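Cytoplasmic protein (Cryptococcus neoformans var. grubii serotype A, PDB 7LPO) probably hydrolyses steryl beta-glucosides, as a fungal sterylglucosidase of glycoside hydrolase family 5. Local coordinates at residues P54-W62 with L179-E187; P195-H205 with Q289-P297. One frame throughout, in Å; residues are numbered along the deposited sequence.

Contact 1 (P54-W62 with L179-E187); sequences PSHIREGFW and LHCEWPSAE
Glu182 OE2 takes bonds from both Arg58 and Trp62 where two loops of the glycoside hydrolase family 5 barrel domain meet. Residues 54-62 lead into helix 61-66; residues 179-187 belong to the long connection between helices 159-163 and 206-221. Arg58 NE lies 2.9 Å from Glu182 OE2 in a salt bridge, and NH2 adds a weak bond to the same oxygen. The Arg58 chain leaves with CG anti to the backbone N (chi1 -178°) and runs extended to NE, which carries the guanidinium past Cys181 to the carboxylate. Ala186 CB lies over one guanidinium face. Trp62 NE1 donates to OE2 from the opposite face of the carboxylate, nearly straight at 166° and within its own ring plane. Thr172 OG1 bonds the other oxygen, OE1, so both carboxylate oxygens are bonded.

Cys181 SG stands between its backbone N and carbonyl carbon (chi1 73°), which points it at one face of the Phe61 ring. It sits 4.2 Å from the centroid, a sulfur-aromatic contact. Leu179 CD2 reaches both aromatics and comes closest to Trp62 CZ2, at 3.5 Å. At the other end His56 CB packs over a face of the His180 imidazole as a CH-pi contact. Water 1 links Ser55 O to Cys181 N, and water 2 joins the carbonyls of His56 and Cys181. Asn586 N also bonds Ser55 OG, and Pro191 O bonds His180 NE2. Ser55 OG meets the imidazole at its edge, in the ring plane, in a 2.8 Å hydrogen bond with His180 ND1 that either atom could donate.

Contact 2 (P195-H205 with Q289-P297); sequences PAMIWGTNYTH and QQLKKGPSP
Lys293 NZ donates to Ala196 O at 3.1 Å, in the carbonyl plane and on a lone pair. Its CG stands anti to the backbone N (chi1 173°) and the chain is extended, which lays its methylenes past Ile198 and brings NZ to the type II turn 195-198. The second direct bond is weak: His205 NE2 to Pro295 O, 3.3 Å, with the oxygen near the ring plane. His205 ND1 donates to Thr201 O at 2.9 Å and 153°, and this bond does most to set the ring; the weak NE2 bond would need both nitrogens protonated to form alongside it.

Van der Waals contacts lie between these bonds. Leu291 CD2 lies against the backbone of Gly200. Thr201 CG2 packs on Leu291 CG and the Lys293 backbone, while its OG1 turns back to Ile198 O. Ile198 CD1 comes near Gly294 CA, and Pro297 CD rests 3.6 Å from His205 NE2.

Waters 4 and 5 each donate to Thr204 O and Pro297 O, and water 6 donates to Leu291 O and pairs with Thr204 OG1. Gln289 NE2 bonds Leu291 O at 170°, which holds its amide beside Thr204.

The 3-10 segment 198-203 packs on the approach to edge strand 294-295; the direct bonds come from Ala196 and His205 beside it. One lysine bond holds the turn end; waters bridge the Thr204 end, where the polar link probably depends on solvent.

From the N terminus, residues 54-62 form a loop running into the start of helix 61-66. Contact 1 closes a loop of 116 residues that holds strands 98-104 and 137-143 of the barrel domain. Contact 2 opens at 195-205 and closes at 289-297, after helices 206-221 and 232-254 and strand 263-267. The two loops follow in series and neither nest nor cross. The centres of the two contacts are about 18 Å apart, yet they touch: Trp183 CE2 packs 3.5 Å from Pro195 CD. The connection between helices 159-163 and 206-221 supplies one segment to each contact. It ties the start of helix 61-66 and the loop before it to the sheet of 294-295, 311-319 and 322-331.

Contact 1 (P54-W62 with L179-E187)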
loop_
_atom_site.group_PDB
_atom_site.type_symbol
_atom_site.label_atom_id
_atom_site.label_comp_id
_atom_site.label_asym_id
_atom_site.label_seq_id
_atom_site.Cartn_x
_atom_site.Cartn_y
_atom_site.Cartn_z
ATOM N N PRO A 54 12.793 -11.624 -9.954
ATOM C CA PRO A 54 12.456 -10.190 -9.903
ATOM C C PRO A 54 11.870 -9.709 -11.228
ATOM O O PRO A 54 11.956 -10.376 -12.267
ATOM C CB PRO A 54 13.800 -9.519 -9.608
ATOM C CG PRO A 54 14.810 -10.452 -10.278
ATOM C CD PRO A 54 14.245 -11.858 -10.037
ATOM N N SER A 55 11.310 -8.494 -11.170
ATOM C CA SER A 55 10.500 -7.955 -12.261
ATOM C C SER A 55 11.272 -7.869 -13.571
ATOM O O SER A 55 10.668 -7.944 -14.646
ATOM C CB SER A 55 9.973 -6.558 -11.884
ATOM O OG SER A 55 11.032 -5.622 -11.702
ATOM N N HIS A 56 12.588 -7.686 -13.515
ATOM C CA HIS A 56 13.339 -7.419 -14.734
ATOM C C HIS A 56 13.805 -8.672 -15.467
ATOM O O HIS A 56 14.311 -8.553 -16.586
ATOM C CB HIS A 56 14.567 -6.543 -14.440
ATOM C CG HIS A 56 15.528 -7.135 -13.454
ATOM N ND1 HIS A 56 15.304 -7.113 -12.094
ATOM C CD2 HIS A 56 16.734 -7.728 -13.627
ATOM C CE1 HIS A 56 16.330 -7.667 -11.472
ATOM N NE2 HIS A 56 17.205 -8.060 -12.380
ATOM N N ILE A 57 13.640 -9.859 -14.885
ATOM C CA ILE A 57 14.196 -11.078 -15.473
ATOM C C ILE A 57 13.083 -11.867 -16.160
ATOM O O ILE A 57 12.134 -12.314 -15.522
ATOM C CB ILE A 57 14.916 -11.933 -14.420
ATOM C CG1 ILE A 57 16.332 -11.377 -14.251
ATOM C CG2 ILE A 57 14.962 -13.364 -14.874
ATOM C CD1 ILE A 57 17.051 -11.886 -13.043
ATOM N N ARG A 58 13.236 -12.053 -17.468
ATOM C CA ARG A 58 12.216 -12.767 -18.226
ATOM C C ARG A 58 12.390 -14.279 -18.143
ATOM O O ARG A 58 11.399 -15.019 -18.198
ATOM C CB ARG A 58 12.247 -12.330 -19.688
ATOM C CG ARG A 58 11.172 -13.023 -20.491
ATOM C CD ARG A 58 10.796 -12.328 -21.802
ATOM N NE ARG A 58 9.549 -12.926 -22.279
ATOM C CZ ARG A 58 9.470 -13.862 -23.219
ATOM N NH1 ARG A 58 10.568 -14.292 -23.828
ATOM N NH2 ARG A 58 8.287 -14.359 -23.560
ATOM N N GLU A 59 13.623 -14.760 -18.017
ATOM C CA GLU A 59 13.849 -16.198 -17.980
ATOM C C GLU A 59 13.150 -16.824 -16.776
ATOM O O GLU A 59 13.311 -16.367 -15.639
ATOM C CB GLU A 59 15.344 -16.495 -17.935
ATOM C CG GLU A 59 15.670 -17.971 -17.948
ATOM C CD GLU A 59 17.153 -18.234 -18.089
ATOM O OE1 GLU A 59 17.740 -17.809 -19.110
ATOM O OE2 GLU A 59 17.733 -18.862 -17.177
ATOM N N GLY A 60 12.367 -17.878 -17.037
ATOM C CA GLY A 60 11.637 -18.580 -16.000
ATOM C C GLY A 60 10.348 -17.917 -15.552
ATOM O O GLY A 60 9.574 -18.547 -14.819
ATOM N N PHE A 61 10.087 -16.682 -15.995
ATOM C CA PHE A 61 8.932 -15.914 -15.533
ATOM C C PHE A 61 7.627 -16.626 -15.860
ATOM O O PHE A 61 6.802 -16.882 -14.973
ATOM C CB PHE A 61 8.989 -14.519 -16.172
ATOM C CG PHE A 61 7.813 -13.631 -15.851
ATOM C CD1 PHE A 61 7.682 -13.052 -14.605
ATOM C CD2 PHE A 61 6.861 -13.352 -16.816
ATOM C CE1 PHE A 61 6.605 -12.219 -14.323
ATOM C CE2 PHE A 61 5.794 -12.529 -16.543
ATOM C CZ PHE A 61 5.663 -11.955 -15.298
ATOM N N TRP A 62 7.425 -16.962 -17.129
ATOM C CA TRP A 62 6.196 -17.628 -17.537
ATOM C C TRP A 62 6.208 -19.116 -17.185
ATOM O O TRP A 62 5.194 -19.657 -16.726
ATOM C CB TRP A 62 5.999 -17.459 -19.043
ATOM C CG TRP A 62 5.789 -16.055 -19.500
ATOM C CD1 TRP A 62 6.636 -15.307 -20.270
ATOM C CD2 TRP A 62 4.662 -15.226 -19.227
ATOM N NE1 TRP A 62 6.096 -14.076 -20.515
ATOM C CE2 TRP A 62 4.887 -13.990 -19.874
ATOM C CE3 TRP A 62 3.476 -15.405 -18.512
ATOM C CZ2 TRP A 62 3.981 -12.928 -19.805
ATOM C CZ3 TRP A 62 2.571 -14.342 -18.442
ATOM C CH2 TRP A 62 2.831 -13.123 -19.087
ATOM N N LEU A 179 4.895 -5.118 -19.294
ATOM C CA LEU A 179 5.641 -5.916 -18.335
ATOM C C LEU A 179 7.089 -5.454 -18.331
ATOM O O LEU A 179 7.697 -5.295 -19.394
ATOM C CB LEU A 179 5.576 -7.399 -18.694
ATOM C CG LEU A 179 4.317 -8.169 -18.314
ATOM C CD1 LEU A 179 3.063 -7.405 -18.644
ATOM C CD2 LEU A 179 4.341 -9.523 -19.034
ATOM N N HIS A 180 7.643 -5.267 -17.136
ATOM C CA HIS A 180 9.031 -4.842 -17.027
ATOM C C HIS A 180 9.966 -5.771 -17.798
ATOM O O HIS A 180 10.871 -5.315 -18.509
ATOM C CB HIS A 180 9.422 -4.791 -15.555
ATOM C CG HIS A 180 10.741 -4.137 -15.312
ATOM N ND1 HIS A 180 11.353 -4.135 -14.077
ATOM C CD2 HIS A 180 11.562 -3.453 -16.143
ATOM C CE1 HIS A 180 12.498 -3.479 -14.159
ATOM N NE2 HIS A 180 12.646 -3.052 -15.401
ATOM N N CYS A 181 9.761 -7.077 -17.681
ATOM C CA CYS A 181 10.681 -8.023 -18.301
ATOM C C CYS A 181 10.490 -8.156 -19.809
ATOM O O CYS A 181 11.329 -8.788 -20.458
ATOM C CB CYS A 181 10.544 -9.396 -17.637
ATOM S SG CYS A 181 9.038 -10.286 -18.068
ATOM N N GLU A 182 9.432 -7.572 -20.385
ATOM C CA GLU A 182 9.234 -7.580 -21.832
ATOM C C GLU A 182 9.205 -6.163 -22.392
ATOM O O GLU A 182 8.550 -5.900 -23.403
ATOM C CB GLU A 182 7.955 -8.334 -22.204
ATOM C CG GLU A 182 7.946 -9.790 -21.727
ATOM C CD GLU A 182 6.804 -10.625 -22.311
ATOM O OE1 GLU A 182 5.852 -10.048 -22.877
ATOM O OE2 GLU A 182 6.860 -11.872 -22.200
ATOM N N TRP A 183 9.892 -5.237 -21.733
ATOM C CA TRP A 183 9.968 -3.864 -22.215
ATOM C C TRP A 183 11.315 -3.623 -22.872
ATOM O O TRP A 183 12.341 -3.989 -22.285
ATOM C CB TRP A 183 9.783 -2.867 -21.068
ATOM C CG TRP A 183 9.967 -1.464 -21.539
ATOM C CD1 TRP A 183 11.151 -0.807 -21.733
ATOM C CD2 TRP A 183 8.932 -0.550 -21.915
ATOM N NE1 TRP A 183 10.913 0.460 -22.212
ATOM C CE2 TRP A 183 9.558 0.644 -22.320
ATOM C CE3 TRP A 183 7.537 -0.627 -21.949
ATOM C CZ2 TRP A 183 8.838 1.749 -22.751
ATOM C CZ3 TRP A 183 6.823 0.472 -22.371
ATOM C CH2 TRP A 183 7.474 1.648 -22.763
ATOM N N PRO A 184 11.381 -2.988 -24.057
ATOM C CA PRO A 184 10.256 -2.462 -24.846
ATOM C C PRO A 184 9.595 -3.520 -25.717
ATOM O O PRO A 184 8.574 -3.268 -26.344
ATOM C CB PRO A 184 10.911 -1.381 -25.715
ATOM C CG PRO A 184 12.311 -1.891 -25.941
ATOM C CD PRO A 184 12.681 -2.724 -24.707
ATOM N N SER A 185 10.181 -4.708 -25.757
ATOM C CA SER A 185 9.604 -5.806 -26.511
ATOM C C SER A 185 10.048 -7.118 -25.888
ATOM O O SER A 185 11.124 -7.205 -25.293
ATOM C CB SER A 185 10.020 -5.766 -27.984
ATOM O OG SER A 185 11.361 -6.199 -28.127
ATOM N N ALA A 186 9.197 -8.137 -26.030
ATOM C CA ALA A 186 9.539 -9.474 -25.563
ATOM C C ALA A 186 10.754 -10.032 -26.289
ATOM O O ALA A 186 11.531 -10.797 -25.703
ATOM C CB ALA A 186 8.340 -10.412 -25.750
ATOM N N GLU A 187 10.931 -9.670 -27.563
ATOM C CA GLU A 187 12.020 -10.232 -28.351
ATOM C C GLU A 187 13.360 -9.620 -27.977
ATOM O O GLU A 187 14.396 -10.284 -28.104
ATOM C CB GLU A 187 11.750 -10.021 -29.841
ATOM C CG GLU A 187 10.418 -10.575 -30.311
ATOM C CD GLU A 187 9.368 -9.497 -30.483
ATOM O OE1 GLU A 187 8.980 -9.220 -31.640
ATOM O OE2 GLU A 187 8.932 -8.930 -29.457
HETATM O O HOH W 1 8.056 -8.341 -15.636
HETATM O O HOH W 2 13.896 -9.308 -19.333
HETATM O O HOH W 3 13.329 -12.729 -25.027
#

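Contact 2 (P195-H205 with Q289-P297)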
loop_
_atom_site.group_PDB
_atom_site.type_symbol
_atom_site.label_atom_id
_atom_site.label_comp_id
_atom_site.label_asym_id
_atom_site.label_seq_id
_atom_site.Cartn_x
_atom_site.Cartn_y
_atom_site.Cartn_z
ATOM N N PRO A 195 10.500 2.960 -18.212
ATOM C CA PRO A 195 10.271 4.337 -17.751
ATOM C C PRO A 195 9.770 4.382 -16.314
ATOM O O PRO A 195 8.998 3.531 -15.867
ATOM C CB PRO A 195 9.223 4.882 -18.734
ATOM C CG PRO A 195 9.346 4.032 -19.947
ATOM C CD PRO A 195 9.769 2.662 -19.457
ATOM N N ALA A 196 10.213 5.406 -15.595
ATOM C CA ALA A 196 9.859 5.574 -14.192
ATOM C C ALA A 196 8.352 5.561 -13.983
ATOM O O ALA A 196 7.617 6.354 -14.582
ATOM C CB ALA A 196 10.440 6.890 -13.671
ATOM N N MET A 197 7.902 4.664 -13.108
ATOM C CA MET A 197 6.529 4.632 -12.614
ATOM C C MET A 197 5.517 4.364 -13.716
ATOM O O MET A 197 4.317 4.608 -13.532
ATOM C CB MET A 197 6.177 5.943 -11.908
ATOM C CG MET A 197 6.933 6.200 -10.600
ATOM S SD MET A 197 7.167 4.745 -9.549
ATOM C CE MET A 197 5.808 4.865 -8.450
ATOM N N ILE A 198 5.959 3.876 -14.876
ATOM C CA ILE A 198 4.992 3.593 -15.923
ATOM C C ILE A 198 4.147 2.377 -15.567
ATOM O O ILE A 198 3.063 2.196 -16.130
ATOM C CB ILE A 198 5.691 3.410 -17.281
ATOM C CG1 ILE A 198 4.673 3.572 -18.415
ATOM C CG2 ILE A 198 6.366 2.073 -17.364
ATOM C CD1 ILE A 198 5.310 3.667 -19.799
ATOM N N TRP A 199 4.601 1.551 -14.619
ATOM C CA TRP A 199 3.851 0.347 -14.278
ATOM C C TRP A 199 2.422 0.688 -13.889
ATOM O O TRP A 199 1.504 -0.120 -14.104
ATOM C CB TRP A 199 4.556 -0.414 -13.147
ATOM C CG TRP A 199 4.517 0.293 -11.825
ATOM C CD1 TRP A 199 5.498 1.074 -11.281
ATOM C CD2 TRP A 199 3.446 0.280 -10.880
ATOM N NE1 TRP A 199 5.095 1.558 -10.053
ATOM C CE2 TRP A 199 3.839 1.082 -9.788
ATOM C CE3 TRP A 199 2.188 -0.334 -10.848
ATOM C CZ2 TRP A 199 3.020 1.298 -8.694
ATOM C CZ3 TRP A 199 1.378 -0.122 -9.749
ATOM C CH2 TRP A 199 1.800 0.685 -8.689
ATOM N N GLY A 200 2.213 1.884 -13.332
ATOM C CA GLY A 200 0.903 2.262 -12.835
ATOM C C GLY A 200 -0.116 2.507 -13.931
ATOM O O GLY A 200 -1.324 2.374 -13.691
ATOM N N THR A 201 0.339 2.861 -15.134
ATOM C CA THR A 201 -0.571 3.052 -16.262
ATOM C C THR A 201 -1.230 1.753 -16.719
ATOM O O THR A 201 -2.183 1.795 -17.511
ATOM C CB THR A 201 0.162 3.690 -17.460
ATOM O OG1 THR A 201 1.106 2.767 -18.030
ATOM C CG2 THR A 201 0.885 4.961 -17.032
ATOM N N ASN A 202 -0.744 0.602 -16.253
ATOM C CA ASN A 202 -1.402 -0.651 -16.600
ATOM C C ASN A 202 -2.857 -0.650 -16.158
ATOM O O ASN A 202 -3.691 -1.287 -16.801
ATOM C CB ASN A 202 -0.628 -1.826 -16.002
ATOM C CG ASN A 202 0.594 -2.200 -16.849
ATOM O OD1 ASN A 202 0.490 -2.392 -18.054
ATOM N ND2 ASN A 202 1.747 -2.273 -16.227
ATOM N N TYR A 203 -3.199 0.107 -15.113
ATOM C CA TYR A 203 -4.600 0.186 -14.693
ATOM C C TYR A 203 -5.505 0.720 -15.797
ATOM O O TYR A 203 -6.710 0.443 -15.792
ATOM C CB TYR A 203 -4.767 1.076 -13.455
ATOM C CG TYR A 203 -4.350 0.438 -12.150
ATOM C CD1 TYR A 203 -5.006 -0.694 -11.652
ATOM C CD2 TYR A 203 -3.312 0.972 -11.407
ATOM C CE1 TYR A 203 -4.623 -1.281 -10.454
ATOM C CE2 TYR A 203 -2.925 0.403 -10.209
ATOM C CZ TYR A 203 -3.569 -0.731 -9.738
ATOM O OH TYR A 203 -3.155 -1.293 -8.544
ATOM N N THR A 204 -4.956 1.480 -16.740
ATOM C CA THR A 204 -5.728 2.065 -17.828
ATOM C C THR A 204 -5.290 1.516 -19.181
ATOM O O THR A 204 -5.434 2.187 -20.204
ATOM C CB THR A 204 -5.633 3.595 -17.810
ATOM O OG1 THR A 204 -4.269 4.023 -17.868
ATOM C CG2 THR A 204 -6.259 4.162 -16.529
ATOM N N HIS A 205 -4.761 0.298 -19.202
ATOM C CA HIS A 205 -4.612 -0.463 -20.431
ATOM C C HIS A 205 -5.572 -1.647 -20.410
ATOM O O HIS A 205 -6.183 -1.968 -19.388
ATOM C CB HIS A 205 -3.171 -0.930 -20.613
ATOM C CG HIS A 205 -2.241 0.141 -21.091
ATOM N ND1 HIS A 205 -1.942 1.250 -20.336
ATOM C CD2 HIS A 205 -1.527 0.266 -22.236
ATOM C CE1 HIS A 205 -1.079 2.010 -20.985
ATOM N NE2 HIS A 205 -0.810 1.435 -22.142
ATOM N N GLN A 289 -8.121 11.852 -15.350
ATOM C CA GLN A 289 -7.241 10.714 -15.104
ATOM C C GLN A 289 -5.841 11.251 -14.843
ATOM O O GLN A 289 -5.197 11.774 -15.755
ATOM C CB GLN A 289 -7.253 9.747 -16.290
ATOM C CG GLN A 289 -6.253 8.614 -16.178
ATOM C CD GLN A 289 -6.276 7.674 -17.389
ATOM O OE1 GLN A 289 -7.336 7.315 -17.907
ATOM N NE2 GLN A 289 -5.098 7.279 -17.840
ATOM N N GLN A 290 -5.356 11.147 -13.607
ATOM C CA GLN A 290 -4.145 11.876 -13.243
ATOM C C GLN A 290 -2.866 11.169 -13.673
ATOM O O GLN A 290 -1.819 11.822 -13.761
ATOM C CB GLN A 290 -4.116 12.121 -11.730
ATOM C CG GLN A 290 -3.619 13.516 -11.316
ATOM C CD GLN A 290 -4.250 14.653 -12.112
ATOM O OE1 GLN A 290 -5.469 14.842 -12.096
ATOM N NE2 GLN A 290 -3.417 15.416 -12.817
ATOM N N LEU A 291 -2.920 9.869 -13.958
ATOM C CA LEU A 291 -1.741 9.104 -14.342
ATOM C C LEU A 291 -1.787 8.800 -15.837
ATOM O O LEU A 291 -2.530 7.920 -16.286
ATOM C CB LEU A 291 -1.641 7.820 -13.532
ATOM C CG LEU A 291 -0.373 7.014 -13.803
ATOM C CD1 LEU A 291 0.837 7.919 -13.851
ATOM C CD2 LEU A 291 -0.199 5.922 -12.757
ATOM N N LYS A 292 -0.991 9.539 -16.604
ATOM C CA LYS A 292 -0.740 9.236 -18.004
ATOM C C LYS A 292 0.756 9.328 -18.235
ATOM O O LYS A 292 1.381 10.329 -17.874
ATOM C CB LYS A 292 -1.473 10.193 -18.939
ATOM C CG LYS A 292 -2.942 10.364 -18.619
ATOM C CD LYS A 292 -3.574 11.389 -19.536
ATOM C CE LYS A 292 -4.206 12.514 -18.741
ATOM N NZ LYS A 292 -5.196 13.268 -19.552
ATOM N N LYS A 293 1.328 8.294 -18.836
ATOM C CA LYS A 293 2.748 8.304 -19.139
ATOM C C LYS A 293 3.023 7.234 -20.178
ATOM O O LYS A 293 2.505 6.117 -20.078
ATOM C CB LYS A 293 3.602 8.060 -17.894
ATOM C CG LYS A 293 5.076 7.898 -18.214
ATOM C CD LYS A 293 5.945 8.351 -17.063
ATOM C CE LYS A 293 7.382 8.521 -17.523
ATOM N NZ LYS A 293 8.305 8.761 -16.390
ATOM N N GLY A 294 3.842 7.582 -21.165
ATOM C CA GLY A 294 4.124 6.684 -22.255
ATOM C C GLY A 294 2.929 6.573 -23.177
ATOM O O GLY A 294 1.984 7.377 -23.109
ATOM N N PRO A 295 2.947 5.569 -24.057
ATOM C CA PRO A 295 1.830 5.397 -25.000
ATOM C C PRO A 295 0.548 5.085 -24.249
ATOM O O PRO A 295 0.493 4.150 -23.451
ATOM C CB PRO A 295 2.270 4.221 -25.882
ATOM C CG PRO A 295 3.737 3.991 -25.561
ATOM C CD PRO A 295 3.946 4.492 -24.160
ATOM N N SER A 296 -0.491 5.867 -24.519
ATOM C CA SER A 296 -1.732 5.814 -23.749
ATOM C C SER A 296 -2.921 5.662 -24.685
ATOM O O SER A 296 -3.553 6.650 -25.081
ATOM C CB SER A 296 -1.883 7.060 -22.877
ATOM O OG SER A 296 -0.698 7.302 -22.131
ATOM N N PRO A 297 -3.265 4.438 -25.056
ATOM C CA PRO A 297 -4.470 4.249 -25.875
ATOM C C PRO A 297 -5.724 4.589 -25.079
ATOM O O PRO A 297 -5.806 4.342 -23.874
ATOM C CB PRO A 297 -4.432 2.766 -26.264
ATOM C CG PRO A 297 -3.406 2.128 -25.403
ATOM C CD PRO A 297 -2.492 3.198 -24.856
HETATM O O HOH W 4 -7.578 4.109 -21.660
HETATM O O HOH W 5 -3.884 3.976 -21.853
HETATM O O HOH W 6 -3.109 5.302 -15.674
HETATM O O HOH W 7 -3.568 5.562 -19.630
#